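Local coordinates for penicillin-binding protein 1A (Mycobacterium tuberculosis, PDB 5CXW) that synthesises cross-linked peptidoglycan for the cell wall, its C-terminal transpeptidase domain, crystallised here with penicillin V, joining the peptides, at residues Gln234-Val237 and Val243-Asp246; Arg75-Gly80 and Phe88-Leu93. One frame throughout, in Å; residues are numbered along the deposited sequence.

Interaction 1: residues Gln234-Val237 and Val243-Asp246; sequences QKVV and VLFD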
loop_
_atom_site.group_PDB
_atom_site.type_symbol
_atom_site.label_atom_id
_atom_site.label_comp_id
_atom_site.label_asym_id
_atom_site.label_seq_id
_atom_site.Cartn_x
_atom_site.Cartn_y
_atom_site.Cartn_z
ATOM N N GLN A 234 -8.511 3.273 19.998
ATOM C CA GLN A 234 -9.053 4.620 20.088
ATOM C C GLN A 234 -9.166 5.095 21.534
ATOM O O GLN A 234 -8.865 6.250 21.838
ATOM C CB GLN A 234 -10.428 4.671 19.422
ATOM C CG GLN A 234 -11.139 6.021 19.439
ATOM C CD GLN A 234 -10.324 7.081 18.711
ATOM O OE1 GLN A 234 -9.652 6.812 17.683
ATOM N NE2 GLN A 234 -10.352 8.280 19.229
ATOM N N LYS A 235 -9.599 4.220 22.428
ATOM C CA LYS A 235 -9.854 4.669 23.818
ATOM C C LYS A 235 -9.808 3.462 24.719
ATOM O O LYS A 235 -10.107 2.329 24.299
ATOM C CB LYS A 235 -11.194 5.385 23.897
ATOM C CG LYS A 235 -11.479 6.016 25.259
ATOM C CD LYS A 235 -12.732 6.888 25.186
ATOM C CE LYS A 235 -13.076 7.569 26.486
ATOM N NZ LYS A 235 -14.446 8.142 26.419
ATOM N N VAL A 236 -9.351 3.673 25.961
ATOM C CA VAL A 236 -9.335 2.585 26.949
ATOM C C VAL A 236 -9.842 3.161 28.266
ATOM O O VAL A 236 -9.358 4.207 28.689
ATOM C CB VAL A 236 -7.902 2.067 27.180
ATOM C CG1 VAL A 236 -7.910 0.899 28.167
ATOM C CG2 VAL A 236 -7.286 1.591 25.861
ATOM N N VAL A 237 -10.828 2.464 28.852
ATOM C CA VAL A 237 -11.419 2.918 30.146
ATOM C C VAL A 237 -11.386 1.696 31.030
ATOM O O VAL A 237 -11.713 0.562 30.571
ATOM C CB VAL A 237 -12.856 3.403 29.977
ATOM C CG1 VAL A 237 -13.412 3.953 31.310
ATOM C CG2 VAL A 237 -12.949 4.489 28.920
ATOM N N VAL A 243 -10.879 6.672 32.689
ATOM C CA VAL A 243 -10.217 6.770 31.411
ATOM C C VAL A 243 -8.713 6.600 31.563
ATOM O O VAL A 243 -8.085 7.295 32.361
ATOM C CB VAL A 243 -10.510 8.087 30.656
ATOM C CG1 VAL A 243 -9.835 8.038 29.289
ATOM C CG2 VAL A 243 -12.039 8.258 30.494
ATOM N N LEU A 244 -8.146 5.687 30.788
ATOM C CA LEU A 244 -6.718 5.381 30.827
ATOM C C LEU A 244 -5.966 5.827 29.572
ATOM O O LEU A 244 -4.737 5.951 29.603
ATOM C CB LEU A 244 -6.522 3.892 30.959
ATOM C CG LEU A 244 -7.136 3.243 32.179
ATOM C CD1 LEU A 244 -6.778 1.774 32.142
ATOM C CD2 LEU A 244 -6.582 3.899 33.408
ATOM N N PHE A 245 -6.681 5.943 28.457
ATOM C CA PHE A 245 -6.070 6.342 27.187
ATOM C C PHE A 245 -7.184 6.843 26.286
ATOM O O PHE A 245 -8.265 6.235 26.228
ATOM C CB PHE A 245 -5.358 5.181 26.521
ATOM C CG PHE A 245 -4.903 5.488 25.097
ATOM C CD1 PHE A 245 -3.758 6.270 24.872
ATOM C CD2 PHE A 245 -5.663 5.047 23.979
ATOM C CE1 PHE A 245 -3.369 6.576 23.558
ATOM C CE2 PHE A 245 -5.263 5.339 22.668
ATOM C CZ PHE A 245 -4.110 6.104 22.468
ATOM N N ASP A 246 -6.931 7.934 25.583
ATOM C CA ASP A 246 -7.895 8.415 24.587
ATOM C C ASP A 246 -7.112 9.033 23.457
ATOM O O ASP A 246 -6.457 10.048 23.671
ATOM C CB ASP A 246 -8.826 9.468 25.211
ATOM C CG ASP A 246 -10.023 9.804 24.318
ATOM O OD1 ASP A 246 -9.946 9.665 23.083
ATOM O OD2 ASP A 246 -11.061 10.162 24.869
HETATM O O HOH W 1 -11.934 8.700 21.473
#
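A beta hairpin at the surface of the domain pairs Val-236 with Phe-245 and Leu-244, the strands antiparallel at 173°. Val-236 N gives a nearly straight bond to Phe-245 O (2.8 Å). Val-236 O is gripped twice, by Leu-244 N at 2.8 Å and by Phe-245 N at 3.2 Å; with two residues facing one, the strand 243-246 bulges. On the face of Val-236, its CB and CG2 pack against CB of Phe-245, while the ring reaches back to Gln-234, CE2 lying 3.8 Å from Gln-234 O. Leu-15, Leu-18 and Phe-19 of helix 2-19 cover this side. The other face mixes charged and apolar side chains. The extended chain of Lys-235, CG anti to the backbone N (chi1 -174°), runs beside the carboxylate of Asp-246, but NZ stays 4.2 Å from OD2, too far for a salt bridge. Asp-246 OD1 instead accepts from Ser-248 N and from a water 2.7 Å away, which in turn accepts from Gln-234 NE2. Val-243 CG2 touches both Lys-235 CE and Val-237 CG2. The whole is an antiparallel hairpin carrying a classic beta bulge, with 243-246 the edge and 233-237 the middle strand of a three-stranded sheet completed by 32-35.

Interaction 2: residues Arg75-Gly80 and Phe88-Leu93; sequences RAYYGG and FAQAGL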
loop_
_atom_site.group_PDB
_atom_site.type_symbol
_atom_site.label_atom_id
_atom_site.label_comp_id
_atom_site.label_asym_id
_atom_site.label_seq_id
_atom_site.Cartn_x
_atom_site.Cartn_y
_atom_site.Cartn_z
ATOM N N ARG A 75 -9.230 1.594 10.033
ATOM C CA ARG A 75 -10.661 1.551 9.817
ATOM C C ARG A 75 -11.200 0.212 9.358
ATOM O O ARG A 75 -12.396 -0.092 9.564
ATOM C CB ARG A 75 -11.108 2.616 8.824
ATOM C CG ARG A 75 -10.746 4.025 9.244
ATOM C CD ARG A 75 -11.361 4.338 10.597
ATOM N NE ARG A 75 -11.225 5.766 10.912
ATOM C CZ ARG A 75 -11.215 6.268 12.170
ATOM N NH1 ARG A 75 -11.363 5.489 13.253
ATOM N NH2 ARG A 75 -11.078 7.591 12.359
ATOM N N ALA A 76 -10.386 -0.542 8.622
ATOM C CA ALA A 76 -10.776 -1.853 8.165
ATOM C C ALA A 76 -9.519 -2.707 8.117
ATOM O O ALA A 76 -8.457 -2.232 7.765
ATOM C CB ALA A 76 -11.391 -1.794 6.775
ATOM N N TYR A 77 -9.672 -3.966 8.452
ATOM C CA TYR A 77 -8.530 -4.885 8.580
ATOM C C TYR A 77 -9.021 -6.317 8.398
ATOM O O TYR A 77 -9.764 -6.865 9.261
ATOM C CB TYR A 77 -7.899 -4.732 9.979
ATOM C CG TYR A 77 -6.595 -5.464 10.198
ATOM C CD1 TYR A 77 -5.390 -4.871 9.868
ATOM C CD2 TYR A 77 -6.569 -6.768 10.723
ATOM C CE1 TYR A 77 -4.186 -5.505 10.076
ATOM C CE2 TYR A 77 -5.376 -7.408 10.937
ATOM C CZ TYR A 77 -4.182 -6.760 10.614
ATOM O OH TYR A 77 -3.031 -7.402 10.836
ATOM N N TYR A 78 -8.635 -6.888 7.250
ATOM C CA TYR A 78 -8.906 -8.232 6.925
ATOM C C TYR A 78 -7.562 -8.913 6.703
ATOM O O TYR A 78 -6.872 -8.626 5.708
ATOM C CB TYR A 78 -9.780 -8.313 5.658
ATOM C CG TYR A 78 -10.065 -9.778 5.295
ATOM C CD1 TYR A 78 -11.117 -10.491 5.865
ATOM C CD2 TYR A 78 -9.213 -10.465 4.444
ATOM C CE1 TYR A 78 -11.336 -11.838 5.542
ATOM C CE2 TYR A 78 -9.414 -11.778 4.126
ATOM C CZ TYR A 78 -10.467 -12.467 4.674
ATOM O OH TYR A 78 -10.618 -13.802 4.322
ATOM N N GLY A 79 -7.188 -9.820 7.584
ATOM C CA GLY A 79 -5.963 -10.628 7.365
ATOM C C GLY A 79 -6.213 -12.091 7.059
ATOM O O GLY A 79 -5.265 -12.851 6.896
ATOM N N GLY A 80 -7.478 -12.487 6.991
ATOM C CA GLY A 80 -7.817 -13.887 6.856
ATOM C C GLY A 80 -9.118 -14.181 7.585
ATOM O O GLY A 80 -9.615 -13.367 8.365
ATOM N N PHE A 88 -2.438 -12.587 7.076
ATOM C CA PHE A 88 -1.819 -12.137 5.797
ATOM C C PHE A 88 -1.625 -10.634 5.637
ATOM O O PHE A 88 -0.897 -10.231 4.714
ATOM C CB PHE A 88 -2.540 -12.652 4.574
ATOM C CG PHE A 88 -2.132 -14.045 4.231
ATOM C CD1 PHE A 88 -0.923 -14.250 3.595
ATOM C CD2 PHE A 88 -2.853 -15.101 4.709
ATOM C CE1 PHE A 88 -0.485 -15.555 3.317
ATOM C CE2 PHE A 88 -2.431 -16.413 4.437
ATOM C CZ PHE A 88 -1.255 -16.604 3.733
ATOM N N ALA A 89 -2.256 -9.833 6.502
ATOM C CA ALA A 89 -2.017 -8.403 6.549
ATOM C C ALA A 89 -0.704 -8.033 7.245
ATOM O O ALA A 89 -0.287 -6.871 7.171
ATOM C CB ALA A 89 -3.182 -7.658 7.238
ATOM N N GLN A 90 -0.104 -8.998 7.914
ATOM C CA GLN A 90 1.150 -8.867 8.608
ATOM C C GLN A 90 2.299 -9.613 7.960
ATOM O O GLN A 90 3.460 -9.432 8.397
ATOM C CB GLN A 90 1.005 -9.363 10.052
ATOM C CG GLN A 90 0.048 -8.523 10.889
ATOM C CD GLN A 90 0.571 -7.129 11.205
ATOM O OE1 GLN A 90 1.788 -6.912 11.343
ATOM N NE2 GLN A 90 -0.330 -6.165 11.314
ATOM N N ALA A 91 2.008 -10.390 6.919
ATOM C CA ALA A 91 3.020 -11.198 6.248
ATOM C C ALA A 91 3.989 -10.354 5.471
ATOM O O ALA A 91 3.607 -9.315 4.896
ATOM C CB ALA A 91 2.335 -12.202 5.317
ATOM N N GLY A 92 5.263 -10.729 5.439
ATOM C CA GLY A 92 6.190 -10.005 4.521
ATOM C C GLY A 92 5.983 -10.438 3.079
ATOM O O GLY A 92 6.121 -11.649 2.749
ATOM N N LEU A 93 5.582 -9.507 2.230
ATOM C CA LEU A 93 5.187 -9.785 0.885
ATOM C C LEU A 93 5.912 -8.899 -0.122
ATOM O O LEU A 93 6.063 -7.719 0.110
ATOM C CB LEU A 93 3.674 -9.622 0.751
ATOM C CG LEU A 93 2.798 -10.568 1.582
ATOM C CD1 LEU A 93 1.324 -10.138 1.573
ATOM C CD2 LEU A 93 2.945 -12.012 1.072
#
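Tyr-77 and Gln-90 meet through their polar ends where strand 74-78 runs out and the following loop folds back beside it. Gln-90 NE2 donates to Tyr-77 OH over 3.0 Å with an N-H...O angle of 161°. The hydroxyl oxygen lies in the plane of the amide, and NE2 comes to the edge of the ring near the ring's own plane; the two planes are 34° apart. The bend at chi2 (-70°) swings the glutamine amide back toward the phenol, and CG itself lies 3.3 Å from Tyr-77 OH. That hydroxyl has a second partner in the carboxylate of Asp-87, and Gln-90 OE1 accepts from Arg-210 NH1, so the amide is used at both ends. Ala-89 CB presses on the same tyrosine, 3.6 Å from CZ, and Ala-89 N is held by the other oxygen of Asp-87. One residue earlier in the loop, Phe-88 N donates to Gly-79 O (2.8 Å), meeting a lone pair in the carbonyl plane. The same oxygen lies at the edge of the Phe-88 ring, which meets that of Trp-320 of the central sheet, the two nearly parallel. One backbone bond and one side-chain bond thus join the segments within a mostly buried setting. Tyr-77 OH, Gln-90 OE1 and Gly-79 O each have a partner within the protein. Because Tyr-77 OH accepts from Gln-90, its proton probably engages Asp-87, which would fix the hydroxyl's rotation.

In the fold
From the N terminus, helix 2-19 and strand 32-35 come first, then the chain enters the five-stranded central sheet. Interaction 2 closes a short loop there, seven residues separating its segments at the end of edge strand 74-78. The chain next passes through the active-site region with Ser-97, the probable acyl-ester nucleophile, and much of the helical part before interaction 1 closes the five-residue turn of a hairpin. The two loops follow in series, neither nesting nor crossing, with centres about 25 Å apart. Helix 2-19 lies against both, its Gln-10 on Tyr-77 and Gln-90 and its C-terminal end against the hairpin, and so bridges the small sheet and the central one.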